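Local coordinates for N-acetyl-beta-D glucosaminidase (PDB 4ZM6), which combines a glycoside hydrolase family 3 beta-N-acetylglucosaminidase with a GCN5-related glucosamine N-acetyltransferase region that binds acetyl coenzyme A, at residues Gly562-Leu567 and Thr849-Arg854; Leu685-Ile690 and Glu837-Tyr842; Gly691-Tyr696 and Thr829-Asp834. All blocks are in the same frame, centred on the assembly; numbering follows the deposited sequence.

In the fold
Strand 686-692 ties the three contacts together. It comes from the first of two N-acetyltransferase sequence ranges, yet it lies antiparallel between strands 830-836 and 847-857 of the second. Contact 2 packs the short helix joining those strands onto it, contact 3 continues its pairing to the end, and contact 1 joins strand 847-857 back to a loop of the first range. Centres of contacts 1 and 2, and of 2 and 3, are about 14 Å apart; those of 1 and 3, about 17 Å. Asp-688 OD2 joins all three, hydrogen-bonding Tyr-853 OH and Tyr-832 OH. The Tyr-853 side chain lies about 8 Å from bound acetyl coenzyme A, that of Val-686 about 12 Å.

Contact 1: Gly562-Leu567 and Thr849-Arg854; sequences GKDWPL and TWRSYR
Arg-851 sets its guanidinium over the indole of Trp-565 in a cation-pi interaction and hydrogen-bonds the carbonyl of Asp-564, and Trp-565, Trp-850 and Tyr-853 form an aromatic cluster beside it. The contact joins the loop after helix 546-561, in the first acetyltransferase range, to strand 847-857 of the second, where Trp-850 and Arg-851 both face Asp-688 in a classic beta bulge. The arginine is bent at chi2 (-74°), a turn that lays CD beside CZ2 of the Trp-565 indole at 4.0 Å. Farther out, CZ sits 4.4 Å from the centroid of the six-membered ring, almost on its normal. The guanidinium stands nearly upright on the indole, the two planes 80° apart, and NH1 lies 3.1 Å above the indole plane, over the shared CD2-CE2 bond. Its end also faces the backbone: NH2 gives Asp-564 O a hydrogen bond of 2.8 Å on a lone pair in the carbonyl plane, while NH1 reaches the same oxygen at 2.9 Å from above that plane. One carbonyl is thus gripped twice and would limit the rotation of the cation over the indole. Trp-850 lines a face of the guanidinium with CZ2, and its own ring meets that of Trp-565 obliquely. Tyr-853, whose hydroxyl is hydrogen-bonded to Asp-688, reaches tip to tip toward Trp-565, its OH near the indole plane, 3.2 Å from Trp-565 CH2.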
# COMPACT_ATOMS: atom_id res chain seq x y z
N GLY A 562 -16.26 -32.04 -0.65
CA GLY A 562 -15.78 -33.37 -0.28
C GLY A 562 -16.55 -34.57 -0.84
O GLY A 562 -15.95 -35.62 -1.06
N LYS A 563 -17.85 -34.41 -1.07
CA LYS A 563 -18.69 -35.52 -1.55
C LYS A 563 -18.34 -35.93 -2.98
O LYS A 563 -18.00 -37.08 -3.23
CB LYS A 563 -20.18 -35.18 -1.44
N ASP A 564 -18.43 -34.98 -3.91
CA ASP A 564 -18.16 -35.27 -5.34
C ASP A 564 -16.71 -35.04 -5.77
O ASP A 564 -16.29 -35.56 -6.80
CB ASP A 564 -19.06 -34.40 -6.23
CG ASP A 564 -20.52 -34.83 -6.21
OD1 ASP A 564 -20.88 -35.70 -5.39
OD2 ASP A 564 -21.29 -34.29 -7.03
N TRP A 565 -15.96 -34.25 -5.00
CA TRP A 565 -14.61 -33.84 -5.38
C TRP A 565 -13.65 -33.91 -4.21
O TRP A 565 -13.07 -32.90 -3.82
CB TRP A 565 -14.62 -32.40 -5.89
CG TRP A 565 -15.69 -32.05 -6.86
CD1 TRP A 565 -16.96 -31.69 -6.57
CD2 TRP A 565 -15.56 -31.98 -8.29
NE1 TRP A 565 -17.65 -31.41 -7.72
CE2 TRP A 565 -16.82 -31.57 -8.79
CE3 TRP A 565 -14.52 -32.23 -9.19
CZ2 TRP A 565 -17.06 -31.41 -10.16
CZ3 TRP A 565 -14.76 -32.06 -10.55
CH2 TRP A 565 -16.03 -31.66 -11.01
N PRO A 566 -13.46 -35.11 -3.63
CA PRO A 566 -12.47 -35.23 -2.56
C PRO A 566 -11.07 -34.88 -3.06
O PRO A 566 -10.69 -35.32 -4.15
CB PRO A 566 -12.57 -36.70 -2.14
CG PRO A 566 -13.21 -37.39 -3.30
CD PRO A 566 -14.11 -36.39 -3.94
N LEU A 567 -10.32 -34.08 -2.30
CA LEU A 567 -9.03 -33.55 -2.76
C LEU A 567 -8.06 -33.32 -1.61
O LEU A 567 -8.27 -32.44 -0.78
CB LEU A 567 -9.27 -32.23 -3.50
CG LEU A 567 -8.11 -31.70 -4.35
CD1 LEU A 567 -7.83 -32.62 -5.53
CD2 LEU A 567 -8.38 -30.29 -4.85
N THR A 849 -18.75 -39.20 -20.45
CA THR A 849 -18.58 -37.92 -19.75
C THR A 849 -18.61 -38.16 -18.24
O THR A 849 -19.36 -39.00 -17.74
CB THR A 849 -19.61 -36.82 -20.13
OG1 THR A 849 -20.65 -36.76 -19.15
CG2 THR A 849 -20.22 -37.02 -21.52
N TRP A 850 -17.77 -37.42 -17.52
CA TRP A 850 -17.53 -37.65 -16.11
C TRP A 850 -18.17 -36.55 -15.27
O TRP A 850 -18.88 -36.83 -14.30
CB TRP A 850 -16.03 -37.71 -15.85
CG TRP A 850 -15.69 -37.87 -14.41
CD1 TRP A 850 -16.09 -38.87 -13.59
CD2 TRP A 850 -14.88 -36.99 -13.62
NE1 TRP A 850 -15.59 -38.68 -12.33
CE2 TRP A 850 -14.84 -37.53 -12.32
CE3 TRP A 850 -14.19 -35.80 -13.88
CZ2 TRP A 850 -14.13 -36.92 -11.28
CZ3 TRP A 850 -13.49 -35.20 -12.85
CH2 TRP A 850 -13.46 -35.76 -11.56
N ARG A 851 -17.88 -35.30 -15.63
CA ARG A 851 -18.46 -34.14 -14.98
C ARG A 851 -18.61 -33.02 -16.01
O ARG A 851 -17.86 -32.97 -16.99
CB ARG A 851 -17.55 -33.66 -13.84
CG ARG A 851 -17.34 -34.65 -12.70
CD ARG A 851 -18.57 -34.78 -11.82
NE ARG A 851 -18.43 -35.85 -10.82
CZ ARG A 851 -17.68 -35.78 -9.72
NH1 ARG A 851 -16.97 -34.69 -9.46
NH2 ARG A 851 -17.63 -36.80 -8.88
N SER A 852 -19.58 -32.13 -15.79
CA SER A 852 -19.83 -31.02 -16.71
C SER A 852 -19.69 -29.66 -16.02
O SER A 852 -19.94 -29.54 -14.82
CB SER A 852 -21.22 -31.15 -17.34
OG SER A 852 -21.38 -32.42 -17.96
N TYR A 853 -19.30 -28.65 -16.79
CA TYR A 853 -19.13 -27.29 -16.28
C TYR A 853 -19.74 -26.27 -17.24
O TYR A 853 -19.79 -26.51 -18.44
CB TYR A 853 -17.65 -26.95 -16.08
CG TYR A 853 -16.83 -28.05 -15.45
CD1 TYR A 853 -16.23 -29.02 -16.24
CD2 TYR A 853 -16.64 -28.11 -14.07
CE1 TYR A 853 -15.47 -30.03 -15.67
CE2 TYR A 853 -15.88 -29.12 -13.50
CZ TYR A 853 -15.30 -30.08 -14.31
OH TYR A 853 -14.55 -31.09 -13.77
N ARG A 854 -20.17 -25.14 -16.71
CA ARG A 854 -20.60 -24.02 -17.54
C ARG A 854 -19.58 -22.90 -17.40
O ARG A 854 -19.36 -22.39 -16.30
CB ARG A 854 -21.97 -23.52 -17.12
CG ARG A 854 -22.49 -22.35 -17.95
CD ARG A 854 -23.82 -21.83 -17.41
NE ARG A 854 -24.79 -22.91 -17.27
CZ ARG A 854 -25.47 -23.45 -18.28
NH1 ARG A 854 -25.29 -23.02 -19.53
NH2 ARG A 854 -26.33 -24.44 -18.04

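Contact 2: Leu685-Ile690 and Glu837-Tyr842; sequences LVHDLI and ELLDFY
His-687 and Leu-689 both turn CG anti to the carbonyl carbon (chi1 -46° and -47°), and from alternate positions on one face of their strand they receive Leu-839 and Tyr-842 from the short, weakly bonded helix that follows strand 830-836. Leu-839 is the shared element. Its CD2 methyl lies over the imidazole of His-687 in a CH-pi contact, 4.0 Å from the ring centroid and 19° off the normal, displaced toward the CD2-NE2 rim. Its other methyl, CD1, approaches His-687 CD2 to 3.7 Å and also touches Leu-689 CD2 at 3.8 Å, bridging the two strand residues. A hydrogen bond between His-687 ND1 and Ser-852 OG, on the neighbouring strand, helps to hold the ring with its face to Leu-839. The branches of Leu-689 divide their work: CD2 serves Leu-839, whereas CD1 packs on CB and CG of Tyr-842, the two side chains crossing at about a right angle. At the other end the extended Glu-837 passes Val-686, CD to CG2 at 4.0 Å. Helix 839-843 joins strands 830-836 and 847-857, which run parallel to each other, with strand 686-692 antiparallel between them. This is a beta-alpha-beta crossover around an inserted antiparallel strand, consistent with the C-terminal half of the GNAT fold, here completed by a strand from the preceding acetyltransferase range.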
# COMPACT_ATOMS: atom_id res chain seq x y z
N LEU A 685 -22.75 -26.37 -22.23
CA LEU A 685 -21.85 -26.90 -21.21
C LEU A 685 -20.51 -27.31 -21.81
O LEU A 685 -20.32 -27.29 -23.03
CB LEU A 685 -22.49 -28.09 -20.49
CG LEU A 685 -23.69 -27.80 -19.59
CD1 LEU A 685 -24.15 -29.08 -18.91
CD2 LEU A 685 -23.38 -26.73 -18.55
N VAL A 686 -19.58 -27.66 -20.92
CA VAL A 686 -18.25 -28.12 -21.26
C VAL A 686 -17.97 -29.29 -20.33
O VAL A 686 -18.42 -29.28 -19.19
CB VAL A 686 -17.23 -26.97 -21.10
CG1 VAL A 686 -15.91 -27.44 -20.51
CG2 VAL A 686 -17.00 -26.27 -22.44
N HIS A 687 -17.23 -30.29 -20.82
CA HIS A 687 -17.15 -31.59 -20.13
C HIS A 687 -15.74 -32.09 -19.84
O HIS A 687 -14.80 -31.84 -20.61
CB HIS A 687 -17.86 -32.65 -20.97
CG HIS A 687 -19.20 -32.22 -21.47
ND1 HIS A 687 -20.35 -32.33 -20.72
CD2 HIS A 687 -19.57 -31.67 -22.65
CE1 HIS A 687 -21.37 -31.87 -21.42
NE2 HIS A 687 -20.93 -31.46 -22.59
N ASP A 688 -15.61 -32.79 -18.72
CA ASP A 688 -14.48 -33.68 -18.45
C ASP A 688 -14.93 -35.11 -18.74
O ASP A 688 -16.04 -35.49 -18.35
CB ASP A 688 -14.03 -33.59 -16.98
CG ASP A 688 -13.21 -32.34 -16.68
OD1 ASP A 688 -12.92 -31.55 -17.60
OD2 ASP A 688 -12.86 -32.14 -15.50
N LEU A 689 -14.09 -35.88 -19.41
CA LEU A 689 -14.40 -37.27 -19.75
C LEU A 689 -13.61 -38.26 -18.90
O LEU A 689 -12.52 -37.94 -18.43
CB LEU A 689 -14.10 -37.54 -21.22
CG LEU A 689 -14.60 -36.50 -22.23
CD1 LEU A 689 -14.28 -36.95 -23.65
CD2 LEU A 689 -16.10 -36.27 -22.09
N ILE A 690 -14.17 -39.45 -18.72
CA ILE A 690 -13.46 -40.56 -18.05
C ILE A 690 -13.52 -41.80 -18.94
O ILE A 690 -14.55 -42.10 -19.55
CB ILE A 690 -14.03 -40.88 -16.65
CG1 ILE A 690 -13.24 -42.04 -16.02
CG2 ILE A 690 -15.51 -41.23 -16.70
CD1 ILE A 690 -13.59 -42.31 -14.57
N GLU A 837 -15.50 -30.86 -25.80
CA GLU A 837 -16.89 -30.77 -26.27
C GLU A 837 -17.28 -31.85 -27.29
O GLU A 837 -18.43 -32.28 -27.31
CB GLU A 837 -17.13 -29.40 -26.89
CG GLU A 837 -16.75 -28.24 -25.98
CD GLU A 837 -17.34 -26.93 -26.42
OE1 GLU A 837 -16.56 -26.01 -26.77
OE2 GLU A 837 -18.59 -26.80 -26.44
N LEU A 838 -16.34 -32.28 -28.13
CA LEU A 838 -16.62 -33.28 -29.16
C LEU A 838 -16.76 -34.67 -28.54
O LEU A 838 -15.86 -35.51 -28.65
CB LEU A 838 -15.53 -33.26 -30.25
CG LEU A 838 -15.64 -32.22 -31.39
CD1 LEU A 838 -16.61 -31.08 -31.11
CD2 LEU A 838 -14.26 -31.67 -31.74
N LEU A 839 -17.91 -34.90 -27.91
CA LEU A 839 -18.15 -36.12 -27.14
C LEU A 839 -18.25 -37.37 -28.01
O LEU A 839 -17.91 -38.46 -27.55
CB LEU A 839 -19.42 -35.98 -26.28
CG LEU A 839 -19.25 -35.45 -24.85
CD1 LEU A 839 -18.15 -34.42 -24.72
CD2 LEU A 839 -20.58 -34.89 -24.35
N ASP A 840 -18.73 -37.22 -29.24
CA ASP A 840 -18.82 -38.35 -30.17
C ASP A 840 -17.44 -38.80 -30.67
O ASP A 840 -17.25 -39.97 -31.00
CB ASP A 840 -19.74 -38.01 -31.35
CG ASP A 840 -21.21 -37.99 -30.95
OD1 ASP A 840 -21.59 -38.74 -30.03
OD2 ASP A 840 -21.98 -37.22 -31.57
N PHE A 841 -16.50 -37.86 -30.72
CA PHE A 841 -15.12 -38.15 -31.08
C PHE A 841 -14.46 -39.07 -30.06
O PHE A 841 -13.88 -40.10 -30.41
CB PHE A 841 -14.33 -36.85 -31.18
CG PHE A 841 -12.90 -37.02 -31.57
CD1 PHE A 841 -11.93 -37.27 -30.62
CD2 PHE A 841 -12.52 -36.91 -32.90
CE1 PHE A 841 -10.60 -37.42 -30.97
CE2 PHE A 841 -11.19 -37.05 -33.27
CZ PHE A 841 -10.23 -37.31 -32.30
N TYR A 842 -14.55 -38.69 -28.78
CA TYR A 842 -13.94 -39.46 -27.70
C TYR A 842 -14.78 -40.67 -27.28
O TYR A 842 -14.31 -41.52 -26.53
CB TYR A 842 -13.66 -38.56 -26.49
CG TYR A 842 -12.59 -37.51 -26.74
CD1 TYR A 842 -11.24 -37.85 -26.72
CD2 TYR A 842 -12.92 -36.18 -26.98
CE1 TYR A 842 -10.26 -36.90 -26.94
CE2 TYR A 842 -11.94 -35.22 -27.20
CZ TYR A 842 -10.61 -35.59 -27.17
OH TYR A 842 -9.64 -34.65 -27.39

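Contact 3: Gly691-Tyr696 and Thr829-Asp834; sequences GDLQDY and TKSYVD
Leu-693 leaves the end of its strand beside Thr-829 and Ser-831. Its CB passes the Thr-829 carbonyl at 3.9 Å from O. Chi1 of -60°, CG anti to the carbonyl carbon, brings CG within 4.2 Å of Ser-831 CB. CD1 finishes the approach, 4.0 Å from that same CB. The leucine also touches Asn-820 and Leu-823 of helix 811-825, and Ser-831 rests on Leu-823 too, so both residues pack against this helix. Ser-831 OG takes no part in the apolar contact; it is hydrogen-bonded to Tyr-847 OH.

The backbones form an antiparallel ladder inside the mixed sheet of the second acetyltransferase range. Strand 686-692 runs beside strand 830-836, consistent with the place that the last strand, inserted between its two predecessors, takes in a GNAT domain; here it is supplied by the first acetyltransferase range. Gly-691 and Ser-831 form a hydrogen-bonded pair: Gly-691 N gives to Ser-831 O at 3.0 Å, and Ser-831 N gives to Gly-691 O at 2.9 Å. Asp-692 and Lys-830 form the non-hydrogen-bonded pair that follows, with both side chains on the face away from Ser-831. Beyond them Leu-693 N reaches Thr-829 O at 2.8 Å, a nearly straight bond (174° at the hydrogen) although the donor stands above the carbonyl plane.

Where the chain leaves the sheet, Asp-692, its CG anti to the backbone N (chi1 -177°), accepts a weak hydrogen bond at OD1 from Gln-694 N in an Asx turn. Gln-694, bent at chi2, crosses Thr-829 obliquely, Gln-694 NE2 lying 4.2 Å from Thr-829 CB, while Thr-829 OG1 is hydrogen-bonded to Arg-793 O.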
# COMPACT_ATOMS: atom_id res chain seq x y z
N GLY A 691 -12.41 -42.53 -19.01
CA GLY A 691 -12.31 -43.73 -19.84
C GLY A 691 -11.65 -44.89 -19.12
O GLY A 691 -10.57 -44.73 -18.56
N ASP A 692 -12.30 -46.05 -19.14
CA ASP A 692 -11.73 -47.28 -18.60
C ASP A 692 -10.73 -47.87 -19.61
O ASP A 692 -11.06 -48.05 -20.78
CB ASP A 692 -12.83 -48.30 -18.31
CG ASP A 692 -12.30 -49.57 -17.68
OD1 ASP A 692 -11.38 -49.49 -16.84
OD2 ASP A 692 -12.81 -50.66 -18.02
N LEU A 693 -9.51 -48.14 -19.16
CA LEU A 693 -8.48 -48.73 -20.01
C LEU A 693 -8.11 -50.15 -19.56
O LEU A 693 -7.19 -50.74 -20.13
CB LEU A 693 -7.24 -47.85 -20.01
CG LEU A 693 -7.39 -46.41 -20.53
CD1 LEU A 693 -6.04 -45.72 -20.56
CD2 LEU A 693 -8.02 -46.38 -21.91
N GLN A 694 -8.82 -50.69 -18.58
CA GLN A 694 -8.52 -52.00 -17.98
C GLN A 694 -8.00 -52.98 -19.02
O GLN A 694 -6.88 -53.49 -18.90
CB GLN A 694 -9.77 -52.58 -17.30
CG GLN A 694 -9.60 -52.88 -15.81
CD GLN A 694 -10.76 -52.35 -14.99
OE1 GLN A 694 -11.91 -52.74 -15.20
NE2 GLN A 694 -10.47 -51.44 -14.06
N ASP A 695 -8.80 -53.23 -20.05
CA ASP A 695 -8.39 -54.03 -21.20
C ASP A 695 -8.72 -53.28 -22.48
O ASP A 695 -9.70 -53.57 -23.16
CB ASP A 695 -9.07 -55.42 -21.17
CG ASP A 695 -8.15 -56.52 -20.63
OD1 ASP A 695 -7.20 -56.23 -19.87
OD2 ASP A 695 -8.38 -57.70 -20.99
N TYR A 696 -7.88 -52.29 -22.79
CA TYR A 696 -8.06 -51.47 -23.99
C TYR A 696 -7.15 -51.94 -25.11
O TYR A 696 -5.94 -52.11 -24.92
CB TYR A 696 -7.77 -49.98 -23.69
CG TYR A 696 -7.68 -49.13 -24.94
CD1 TYR A 696 -8.83 -48.63 -25.55
CD2 TYR A 696 -6.45 -48.84 -25.53
CE1 TYR A 696 -8.76 -47.86 -26.70
CE2 TYR A 696 -6.37 -48.07 -26.68
CZ TYR A 696 -7.52 -47.59 -27.26
OH TYR A 696 -7.44 -46.82 -28.40
N THR A 829 -5.50 -47.49 -15.44
CA THR A 829 -6.82 -48.10 -15.57
C THR A 829 -7.93 -47.06 -15.84
O THR A 829 -8.93 -47.39 -16.49
CB THR A 829 -7.18 -48.92 -14.32
OG1 THR A 829 -7.09 -48.09 -13.15
CG2 THR A 829 -6.24 -50.09 -14.15
N LYS A 830 -7.76 -45.83 -15.35
CA LYS A 830 -8.77 -44.78 -15.51
C LYS A 830 -8.15 -43.52 -16.11
O LYS A 830 -7.14 -43.04 -15.61
CB LYS A 830 -9.42 -44.45 -14.16
CG LYS A 830 -10.19 -45.62 -13.56
CD LYS A 830 -10.49 -45.40 -12.08
CE LYS A 830 -10.99 -46.67 -11.40
NZ LYS A 830 -12.42 -46.95 -11.71
N SER A 831 -8.75 -42.98 -17.17
CA SER A 831 -8.14 -41.91 -17.97
C SER A 831 -8.97 -40.63 -18.00
O SER A 831 -10.18 -40.67 -18.20
CB SER A 831 -7.88 -42.41 -19.39
OG SER A 831 -7.24 -41.42 -20.17
N TYR A 832 -8.29 -39.49 -17.85
CA TYR A 832 -8.92 -38.19 -17.68
C TYR A 832 -8.72 -37.31 -18.91
O TYR A 832 -7.61 -36.85 -19.17
CB TYR A 832 -8.30 -37.51 -16.46
CG TYR A 832 -8.89 -36.18 -16.02
CD1 TYR A 832 -10.26 -36.00 -15.86
CD2 TYR A 832 -8.05 -35.12 -15.69
CE1 TYR A 832 -10.79 -34.79 -15.43
CE2 TYR A 832 -8.57 -33.91 -15.25
CZ TYR A 832 -9.93 -33.75 -15.12
OH TYR A 832 -10.42 -32.54 -14.68
N VAL A 833 -9.79 -37.07 -19.66
CA VAL A 833 -9.77 -36.11 -20.77
C VAL A 833 -10.55 -34.88 -20.34
O VAL A 833 -11.77 -34.91 -20.24
CB VAL A 833 -10.36 -36.71 -22.05
CG1 VAL A 833 -10.39 -35.67 -23.16
CG2 VAL A 833 -9.58 -37.94 -22.47
N ASP A 834 -9.83 -33.79 -20.09
CA ASP A 834 -10.40 -32.62 -19.44
C ASP A 834 -10.79 -31.55 -20.44
O ASP A 834 -10.10 -31.35 -21.43
CB ASP A 834 -9.42 -32.06 -18.39
CG ASP A 834 -8.11 -31.56 -19.00
OD1 ASP A 834 -7.43 -32.35 -19.69
OD2 ASP A 834 -7.76 -30.39 -18.79